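Local coordinates for nitroreductase-like family protein (Bacillus cereus, PDB 2I7H) that binds flavin mononucleotide as a two-subunit alpha+beta protein of the nitroreductase-like family, at residues A118-F123 / G161-G166; C54-G59 / A94-Y99; K30-E35 / R130-V135. All blocks are in the same frame, centred on the assembly; numbering follows the deposited sequence.

Contact 1 (A118-F123 / G161-G166); sequences AFMQNF and GILHIG
Met120, a selenomethionine, lays its terminal methyl over the backbone of Gly161: CE lies 3.5 Å from Gly161 CA and 3.7 Å from Leu163 CG. The chain leaves the helix with CG anti to the carbonyl carbon, runs straight through CG and SE, and then bends at chi3 (73°), which is the turn that carries CE onto the strand. Gly161 offers bare backbone at this point, which lets the methyl lie close to CA. Met120 and Leu163 cross obliquely, and both methyls of Leu163 also lie near CE. One turn further along the helix, Phe123 has CG anti to the backbone N (chi1 176°) and slides past Leu163 in the opposite direction, with ring atom CD2 4.0 Å from Leu163 CD1. Leu163 thus touches both helix side chains. Farther up the strand, Ile165 and Phe123 reach toward each other tip to tip, the delta methyl CD1 of Ile165 standing 4.1 Å from Phe123 CE2.

The axes of helix 118-123 and strand 161-166 run nearly parallel, 6° apart, with a closest approach of 11.0 Å, and the distance is bridged by Met120 and Phe123 from the helix and Leu163 and Ile165 from the strand. The face of helix 106-129 that bears Met120 and Phe123 therefore covers the sheet at strand 157-167, in the core of the chain, with Gly161 about 7 Å from the bound flavin mononucleotide. Met120 also touches Val98 and Trp136 on the two flanking strands, while Gln121 and Asn122 meet the second subunit.

Every residue that touches here is buried, and the contacts between side chains are entirely apolar. The joint between helix and sheet accordingly rests on shape and exclusion of water, without directional bonds.

Contact 2 (C54-G59 / A94-Y99); sequences CKLYIG and AQIVVY
Strands 54-58 and 94-99 lie side by side in antiparallel pairing, their short axes 4.6 Å apart and 167° between directions. Two hydrogen-bonded pairs hold them: Lys55 with Val97 and Tyr57 with Gln95, each by two reciprocal backbone bonds. The straightest runs from Tyr57 N to Gln95 O, 2.8 Å long with an angle of 168° at the hydrogen. Cys54 with Val98 and Leu56 with Ile96 are non-hydrogen-bonded pairs.

On the face carrying Cys54, Leu56 and Ile96, the methyl CD1 of Leu56 is turned across to the neighbouring strand, 3.5 Å from Ile96 CG1 and close to Ala94 CB as well. Cys54 CB rests against Ile96 CG2 at 4.0 Å. On the other face Tyr57 CE1 lies 3.8 Å from Val97 CG2. The ring of Tyr99 comes back to the start of segment 54-59, where its CE1 lies 3.7 Å from Lys55 CG. Gln95 OE1 is buried here and has no partner in the model, whereas Gln95 NE2 bonds to Phe89 O.

Lys55 NZ forms a salt bridge with Glu185 of the second subunit, a strand of which pairs in parallel with 54-57. The arrangement is an antiparallel pair at the margin of the chain's own sheet, continued across the dimer interface as in the intertwined dimers of the nitroreductase fold.

Contact 3 (K30-E35 / R130-V135); sequences KDLLIE and RGLGCV
This is a partly buried contact between the first turns of helix 30-40 and the bend that leads from helix 106-129 into strand 132-137, apolar within and ionic at its outer margin. Leu132 supplies the apolar centre. Its CD1 meets Leu32 CD2 at 4.0 Å, the two side chains reaching toward each other tip to tip, and Leu33 CD2 at 4.1 Å, where the chains cross at about a right angle. Leu132 also packs on Val28 and Ile165, and Leu33 on Leu56, which places this cluster against the sheet.

Arg130 closes the outer margin. Its chain is bent at chi2 (-68°), which turns CD; the side chain runs past Leu32 in the opposite direction, with NH1 3.5 Å from Leu32 CD1. The guanidinium ends at Glu35, whose side chain is extended beyond CG, and the two chains cross at about a right angle. Arg130 NH2 donates to Glu35 OE1 over 3.0 Å in a salt bridge with an angle of 159° at the hydrogen. The oxygen lies close to the guanidinium plane, yet the donor approaches from above the carboxylate, and the two planes stand 81° apart.

Between Arg130 and Leu132, Gly131 takes a positive phi as the C-prime residue of a Schellman motif that ends helix 106-129, with Leu132 N bonded to Ala127 O and Gly131 N to Trp128 O. The chain then turns toward strand 132-137.

Since Arg130 and Glu35 are both exposed and joined through a single N-H, their attraction is probably weakened by solvent, while the leucine contacts, with Leu33 and Leu132 buried, hold the helix to Leu132 by apolar packing.

From the N terminus, helix 30-40 supplies the first half of contact 3, whose partner segment 130-135 begins 95 residues beyond the end of 30-35. Contact 2 is nested within that long loop, joining strands 53-58 and 94-101 across an intervening segment made mostly of helix. Helix 106-129 then opens contact 1 before contact 3 has closed, and strand 157-167 completes it, so contacts 1 and 3 cross, while contacts 2 and 1 follow in series. All three meet on one antiparallel sheet: strand 157-167 bonds to 94-101 on one flank and to 132-137 on the other, and Leu33 packs on Ala94, linking contact 3 to contact 2.

Contact 1 (A118-F123 / G161-G166)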
loop_
_atom_site.group_PDB
_atom_site.type_symbol
_atom_site.label_atom_id
_atom_site.label_comp_id
_atom_site.label_asym_id
_atom_site.label_seq_id
_atom_site.Cartn_x
_atom_site.Cartn_y
_atom_site.Cartn_z
ATOM N N ALA A 118 -2.796 0.019 -0.348
ATOM C CA ALA A 118 -2.495 0.050 -1.769
ATOM C C ALA A 118 -3.363 1.117 -2.487
ATOM O O ALA A 118 -2.857 1.853 -3.324
ATOM C CB ALA A 118 -2.666 -1.413 -2.453
ATOM N N PHE A 119 -4.659 1.162 -2.161
ATOM C CA PHE A 119 -5.599 2.192 -2.628
ATOM C C PHE A 119 -5.121 3.602 -2.278
ATOM O O PHE A 119 -5.138 4.491 -3.133
ATOM C CB PHE A 119 -6.995 1.876 -2.054
ATOM C CG PHE A 119 -7.998 2.993 -2.145
ATOM C CD1 PHE A 119 -8.728 3.203 -3.309
ATOM C CD2 PHE A 119 -8.290 3.764 -1.019
ATOM C CE1 PHE A 119 -9.637 4.192 -3.367
ATOM C CE2 PHE A 119 -9.191 4.758 -1.068
ATOM C CZ PHE A 119 -9.878 5.001 -2.243
HETATM N N MSE A 120 -4.636 3.799 -1.049
HETATM C CA MSE A 120 -4.186 5.126 -0.601
HETATM C C MSE A 120 -2.913 5.569 -1.275
HETATM O O MSE A 120 -2.779 6.739 -1.632
HETATM C CB MSE A 120 -4.021 5.200 0.928
HETATM C CG MSE A 120 -5.344 5.139 1.662
HETATM SE SE MSE A 120 -5.236 5.118 3.624
HETATM C CE MSE A 120 -4.740 6.942 3.925
ATOM N N GLN A 121 -1.984 4.633 -1.429
ATOM C CA GLN A 121 -0.766 4.881 -2.155
ATOM C C GLN A 121 -1.036 5.185 -3.638
ATOM O O GLN A 121 -0.473 6.133 -4.172
ATOM C CB GLN A 121 0.221 3.721 -1.999
ATOM C CG GLN A 121 1.464 3.850 -2.888
ATOM C CD GLN A 121 2.369 5.017 -2.550
ATOM O OE1 GLN A 121 3.435 5.176 -3.162
ATOM N NE2 GLN A 121 1.962 5.847 -1.603
ATOM N N ASN A 122 -1.917 4.395 -4.271
ATOM C CA ASN A 122 -2.396 4.701 -5.619
ATOM C C ASN A 122 -2.878 6.132 -5.690
ATOM O O ASN A 122 -2.510 6.873 -6.590
ATOM C CB ASN A 122 -3.601 3.839 -5.972
ATOM C CG ASN A 122 -3.241 2.470 -6.470
ATOM O OD1 ASN A 122 -2.092 2.154 -6.781
ATOM N ND2 ASN A 122 -4.259 1.637 -6.568
ATOM N N PHE A 123 -3.747 6.495 -4.744
ATOM C CA PHE A 123 -4.346 7.817 -4.719
ATOM C C PHE A 123 -3.272 8.896 -4.633
ATOM O O PHE A 123 -3.360 9.909 -5.318
ATOM C CB PHE A 123 -5.295 7.994 -3.536
ATOM C CG PHE A 123 -5.840 9.368 -3.461
ATOM C CD1 PHE A 123 -6.959 9.743 -4.251
ATOM C CD2 PHE A 123 -5.202 10.331 -2.697
ATOM C CE1 PHE A 123 -7.418 11.036 -4.204
ATOM C CE2 PHE A 123 -5.665 11.624 -2.656
ATOM C CZ PHE A 123 -6.760 11.987 -3.400
ATOM N N GLY A 161 -6.212 5.907 7.477
ATOM C CA GLY A 161 -5.501 7.158 7.369
ATOM C C GLY A 161 -6.434 8.316 7.144
ATOM O O GLY A 161 -7.585 8.136 6.734
ATOM N N ILE A 162 -5.943 9.514 7.463
ATOM C CA ILE A 162 -6.607 10.738 7.046
ATOM C C ILE A 162 -5.677 11.405 6.068
ATOM O O ILE A 162 -4.558 11.743 6.404
ATOM C CB ILE A 162 -6.980 11.678 8.219
ATOM C CG1 ILE A 162 -7.808 10.901 9.253
ATOM C CG2 ILE A 162 -7.712 12.965 7.669
ATOM C CD1 ILE A 162 -8.438 11.733 10.369
ATOM N N LEU A 163 -6.134 11.558 4.835
ATOM C CA LEU A 163 -5.336 12.223 3.823
ATOM C C LEU A 163 -5.679 13.706 3.794
ATOM O O LEU A 163 -6.840 14.063 3.678
ATOM C CB LEU A 163 -5.577 11.607 2.445
ATOM C CG LEU A 163 -5.167 10.174 2.166
ATOM C CD1 LEU A 163 -6.114 9.681 1.108
ATOM C CD2 LEU A 163 -3.704 10.126 1.684
ATOM N N HIS A 164 -4.656 14.547 3.923
ATOM C CA HIS A 164 -4.791 16.007 3.855
ATOM C C HIS A 164 -4.261 16.448 2.503
ATOM O O HIS A 164 -3.172 16.071 2.116
ATOM C CB HIS A 164 -4.042 16.678 4.997
ATOM C CG HIS A 164 -4.666 16.423 6.338
ATOM N ND1 HIS A 164 -5.233 17.422 7.096
ATOM C CD2 HIS A 164 -4.821 15.278 7.051
ATOM C CE1 HIS A 164 -5.690 16.913 8.228
ATOM N NE2 HIS A 164 -5.460 15.613 8.220
ATOM N N ILE A 165 -5.055 17.211 1.775
ATOM C CA ILE A 165 -4.862 17.349 0.336
ATOM C C ILE A 165 -5.023 18.794 -0.104
ATOM O O ILE A 165 -5.907 19.493 0.366
ATOM C CB ILE A 165 -5.908 16.510 -0.446
ATOM C CG1 ILE A 165 -5.932 15.069 0.052
ATOM C CG2 ILE A 165 -5.661 16.575 -1.962
ATOM C CD1 ILE A 165 -7.289 14.377 -0.108
ATOM N N GLY A 166 -4.175 19.221 -1.032
ATOM C CA GLY A 166 -4.375 20.491 -1.726
ATOM C C GLY A 166 -3.202 20.820 -2.618
ATOM O O GLY A 166 -2.187 20.110 -2.616
#

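Contact 2 (C54-G59 / A94-Y99)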
loop_
_atom_site.group_PDB
_atom_site.type_symbol
_atom_site.label_atom_id
_atom_site.label_comp_id
_atom_site.label_asym_id
_atom_site.label_seq_id
_atom_site.Cartn_x
_atom_site.Cartn_y
_atom_site.Cartn_z
ATOM N N CYS A 54 -14.671 5.897 2.361
ATOM C CA CYS A 54 -14.156 7.259 2.550
ATOM C C CYS A 54 -15.170 8.229 3.126
ATOM O O CYS A 54 -16.376 8.093 2.882
ATOM C CB CYS A 54 -13.650 7.820 1.218
ATOM S SG CYS A 54 -12.304 6.845 0.480
ATOM N N LYS A 55 -14.679 9.208 3.892
ATOM C CA LYS A 55 -15.438 10.436 4.158
ATOM C C LYS A 55 -14.595 11.578 3.613
ATOM O O LYS A 55 -13.404 11.675 3.920
ATOM C CB LYS A 55 -15.732 10.630 5.646
ATOM C CG LYS A 55 -15.913 9.340 6.402
ATOM C CD LYS A 55 -16.937 9.407 7.484
ATOM C CE LYS A 55 -18.231 8.841 6.942
ATOM N NZ LYS A 55 -19.113 8.313 7.981
ATOM N N LEU A 56 -15.185 12.406 2.762
ATOM C CA LEU A 56 -14.482 13.567 2.236
ATOM C C LEU A 56 -15.052 14.812 2.885
ATOM O O LEU A 56 -16.240 15.067 2.781
ATOM C CB LEU A 56 -14.625 13.654 0.701
ATOM C CG LEU A 56 -14.203 14.963 0.000
ATOM C CD1 LEU A 56 -12.700 15.196 -0.043
ATOM C CD2 LEU A 56 -14.777 15.041 -1.422
ATOM N N TYR A 57 -14.199 15.562 3.574
ATOM C CA TYR A 57 -14.584 16.829 4.187
ATOM C C TYR A 57 -13.989 17.950 3.368
ATOM O O TYR A 57 -12.775 17.977 3.127
ATOM C CB TYR A 57 -14.121 16.919 5.653
ATOM C CG TYR A 57 -14.729 15.843 6.547
ATOM C CD1 TYR A 57 -14.232 14.535 6.533
ATOM C CD2 TYR A 57 -15.773 16.135 7.414
ATOM C CE1 TYR A 57 -14.766 13.549 7.340
ATOM C CE2 TYR A 57 -16.323 15.163 8.219
ATOM C CZ TYR A 57 -15.816 13.860 8.166
ATOM O OH TYR A 57 -16.350 12.873 8.942
ATOM N N ILE A 58 -14.850 18.858 2.916
ATOM C CA ILE A 58 -14.445 19.995 2.088
ATOM C C ILE A 58 -15.256 21.230 2.444
ATOM O O ILE A 58 -16.420 21.128 2.833
ATOM C CB ILE A 58 -14.596 19.713 0.559
ATOM C CG1 ILE A 58 -15.985 19.153 0.226
ATOM C CG2 ILE A 58 -13.515 18.766 0.083
ATOM C CD1 ILE A 58 -16.346 19.224 -1.245
ATOM N N GLY A 59 -14.634 22.396 2.308
ATOM C CA GLY A 59 -15.316 23.674 2.536
ATOM C C GLY A 59 -15.791 23.774 3.967
ATOM O O GLY A 59 -15.034 23.484 4.889
ATOM N N ALA A 94 -8.967 19.876 1.582
ATOM C CA ALA A 94 -9.771 18.670 1.725
ATOM C C ALA A 94 -9.089 17.747 2.702
ATOM O O ALA A 94 -7.854 17.730 2.797
ATOM C CB ALA A 94 -9.979 17.974 0.351
ATOM N N GLN A 95 -9.903 17.029 3.469
ATOM C CA GLN A 95 -9.474 15.845 4.224
ATOM C C GLN A 95 -10.276 14.651 3.745
ATOM O O GLN A 95 -11.487 14.760 3.510
ATOM C CB GLN A 95 -9.696 16.007 5.727
ATOM C CG GLN A 95 -8.682 16.874 6.427
ATOM C CD GLN A 95 -9.099 18.330 6.505
ATOM O OE1 GLN A 95 -10.296 18.659 6.515
ATOM N NE2 GLN A 95 -8.099 19.223 6.590
ATOM N N ILE A 96 -9.594 13.520 3.602
ATOM C CA ILE A 96 -10.231 12.248 3.301
ATOM C C ILE A 96 -9.924 11.202 4.384
ATOM O O ILE A 96 -8.788 10.757 4.528
ATOM C CB ILE A 96 -9.882 11.731 1.885
ATOM C CG1 ILE A 96 -10.333 12.767 0.847
ATOM C CG2 ILE A 96 -10.633 10.424 1.608
ATOM C CD1 ILE A 96 -10.063 12.393 -0.566
ATOM N N VAL A 97 -10.941 10.858 5.169
ATOM C CA VAL A 97 -10.812 9.794 6.151
ATOM C C VAL A 97 -11.026 8.472 5.395
ATOM O O VAL A 97 -12.050 8.278 4.747
ATOM C CB VAL A 97 -11.810 9.963 7.340
ATOM C CG1 VAL A 97 -11.562 8.919 8.371
ATOM C CG2 VAL A 97 -11.735 11.360 7.984
ATOM N N VAL A 98 -10.030 7.607 5.415
ATOM C CA VAL A 98 -10.118 6.313 4.720
ATOM C C VAL A 98 -10.290 5.243 5.794
ATOM O O VAL A 98 -9.469 5.137 6.723
ATOM C CB VAL A 98 -8.856 5.997 3.889
ATOM C CG1 VAL A 98 -8.972 4.614 3.257
ATOM C CG2 VAL A 98 -8.572 7.115 2.801
ATOM N N TYR A 99 -11.360 4.470 5.682
ATOM C CA TYR A 99 -11.661 3.490 6.685
ATOM C C TYR A 99 -12.145 2.178 6.065
ATOM O O TYR A 99 -12.431 2.105 4.860
ATOM C CB TYR A 99 -12.648 4.053 7.746
ATOM C CG TYR A 99 -14.012 4.278 7.228
ATOM C CD1 TYR A 99 -14.349 5.481 6.580
ATOM C CD2 TYR A 99 -14.981 3.290 7.344
ATOM C CE1 TYR A 99 -15.612 5.684 6.083
ATOM C CE2 TYR A 99 -16.260 3.482 6.850
ATOM C CZ TYR A 99 -16.563 4.681 6.210
ATOM O OH TYR A 99 -17.829 4.866 5.718
#

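Contact 3 (K30-E35 / R130-V135)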
loop_
_atom_site.group_PDB
_atom_site.type_symbol
_atom_site.label_atom_id
_atom_site.label_comp_id
_atom_site.label_asym_id
_atom_site.label_seq_id
_atom_site.Cartn_x
_atom_site.Cartn_y
_atom_site.Cartn_z
ATOM N N LYS A 30 -13.970 19.016 -6.234
ATOM C CA LYS A 30 -14.526 17.784 -5.675
ATOM C C LYS A 30 -14.546 16.659 -6.726
ATOM O O LYS A 30 -14.273 15.494 -6.416
ATOM C CB LYS A 30 -15.938 18.085 -5.174
ATOM C CG LYS A 30 -16.734 16.902 -4.699
ATOM C CD LYS A 30 -18.158 16.954 -5.247
ATOM C CE LYS A 30 -19.057 17.959 -4.517
ATOM N NZ LYS A 30 -20.473 17.832 -4.979
ATOM N N ASP A 31 -14.859 17.035 -7.967
ATOM C CA ASP A 31 -15.004 16.104 -9.081
ATOM C C ASP A 31 -13.658 15.515 -9.472
ATOM O O ASP A 31 -13.581 14.395 -9.963
ATOM C CB ASP A 31 -15.627 16.818 -10.282
ATOM C CG ASP A 31 -17.148 16.908 -10.190
ATOM O OD1 ASP A 31 -17.729 16.469 -9.166
ATOM O OD2 ASP A 31 -17.772 17.404 -11.162
ATOM N N LEU A 32 -12.601 16.287 -9.259
ATOM C CA LEU A 32 -11.246 15.804 -9.434
ATOM C C LEU A 32 -10.869 14.755 -8.372
ATOM O O LEU A 32 -10.259 13.733 -8.696
ATOM C CB LEU A 32 -10.275 16.981 -9.387
ATOM C CG LEU A 32 -8.791 16.662 -9.442
ATOM C CD1 LEU A 32 -8.444 15.969 -10.733
ATOM C CD2 LEU A 32 -7.995 17.932 -9.271
ATOM N N LEU A 33 -11.222 15.011 -7.115
ATOM C CA LEU A 33 -10.912 14.079 -6.040
ATOM C C LEU A 33 -11.666 12.781 -6.255
ATOM O O LEU A 33 -11.142 11.706 -5.971
ATOM C CB LEU A 33 -11.259 14.669 -4.671
ATOM C CG LEU A 33 -10.470 15.908 -4.243
ATOM C CD1 LEU A 33 -11.062 16.466 -3.002
ATOM C CD2 LEU A 33 -9.017 15.547 -3.997
ATOM N N ILE A 34 -12.890 12.890 -6.764
ATOM C CA ILE A 34 -13.710 11.711 -7.015
ATOM C C ILE A 34 -13.126 10.945 -8.196
ATOM O O ILE A 34 -13.124 9.719 -8.214
ATOM C CB ILE A 34 -15.194 12.116 -7.274
ATOM C CG1 ILE A 34 -15.863 12.548 -5.966
ATOM C CG2 ILE A 34 -15.984 10.982 -7.974
ATOM C CD1 ILE A 34 -17.098 13.403 -6.205
ATOM N N GLU A 35 -12.633 11.684 -9.185
ATOM C CA GLU A 35 -12.001 11.081 -10.352
ATOM C C GLU A 35 -10.767 10.272 -9.921
ATOM O O GLU A 35 -10.653 9.098 -10.246
ATOM C CB GLU A 35 -11.657 12.144 -11.415
ATOM C CG GLU A 35 -10.850 11.597 -12.570
ATOM C CD GLU A 35 -10.660 12.576 -13.729
ATOM O OE1 GLU A 35 -9.898 12.220 -14.654
ATOM O OE2 GLU A 35 -11.274 13.679 -13.753
ATOM N N ARG A 130 -1.343 15.110 -11.012
ATOM C CA ARG A 130 -2.135 16.323 -11.308
ATOM C C ARG A 130 -1.684 17.551 -10.549
ATOM O O ARG A 130 -2.379 18.545 -10.587
ATOM C CB ARG A 130 -3.605 16.132 -10.942
ATOM C CG ARG A 130 -4.204 14.839 -11.346
ATOM C CD ARG A 130 -4.295 14.776 -12.842
ATOM N NE ARG A 130 -5.136 13.660 -13.224
ATOM C CZ ARG A 130 -6.383 13.789 -13.664
ATOM N NH1 ARG A 130 -6.947 15.014 -13.785
ATOM N NH2 ARG A 130 -7.052 12.675 -13.990
ATOM N N GLY A 131 -0.561 17.475 -9.830
ATOM C CA GLY A 131 -0.079 18.602 -9.020
ATOM C C GLY A 131 -0.669 18.762 -7.622
ATOM O O GLY A 131 -0.389 19.755 -6.929
ATOM N N LEU A 132 -1.503 17.814 -7.201
ATOM C CA LEU A 132 -2.006 17.800 -5.821
ATOM C C LEU A 132 -1.026 17.134 -4.852
ATOM O O LEU A 132 -0.531 16.031 -5.084
ATOM C CB LEU A 132 -3.350 17.090 -5.728
ATOM C CG LEU A 132 -4.630 17.820 -6.051
ATOM C CD1 LEU A 132 -5.752 16.790 -6.111
ATOM C CD2 LEU A 132 -4.925 18.815 -4.978
ATOM N N GLY A 133 -0.742 17.835 -3.765
ATOM C CA GLY A 133 0.049 17.271 -2.699
ATOM C C GLY A 133 -0.871 16.707 -1.643
ATOM O O GLY A 133 -2.053 17.070 -1.560
ATOM N N CYS A 134 -0.342 15.782 -0.857
ATOM C CA CYS A 134 -1.059 15.327 0.311
ATOM C C CYS A 134 -0.177 14.655 1.345
ATOM O O CYS A 134 0.932 14.247 1.043
ATOM C CB CYS A 134 -2.236 14.438 -0.076
ATOM S SG CYS A 134 -1.814 13.046 -1.032
ATOM N N VAL A 135 -0.673 14.619 2.578
ATOM C CA VAL A 135 -0.117 13.780 3.632
ATOM C C VAL A 135 -1.135 12.776 4.137
ATOM O O VAL A 135 -2.309 13.107 4.327
ATOM C CB VAL A 135 0.309 14.525 4.892
ATOM C CG1 VAL A 135 1.790 14.448 5.077
ATOM C CG2 VAL A 135 -0.275 15.904 4.973
#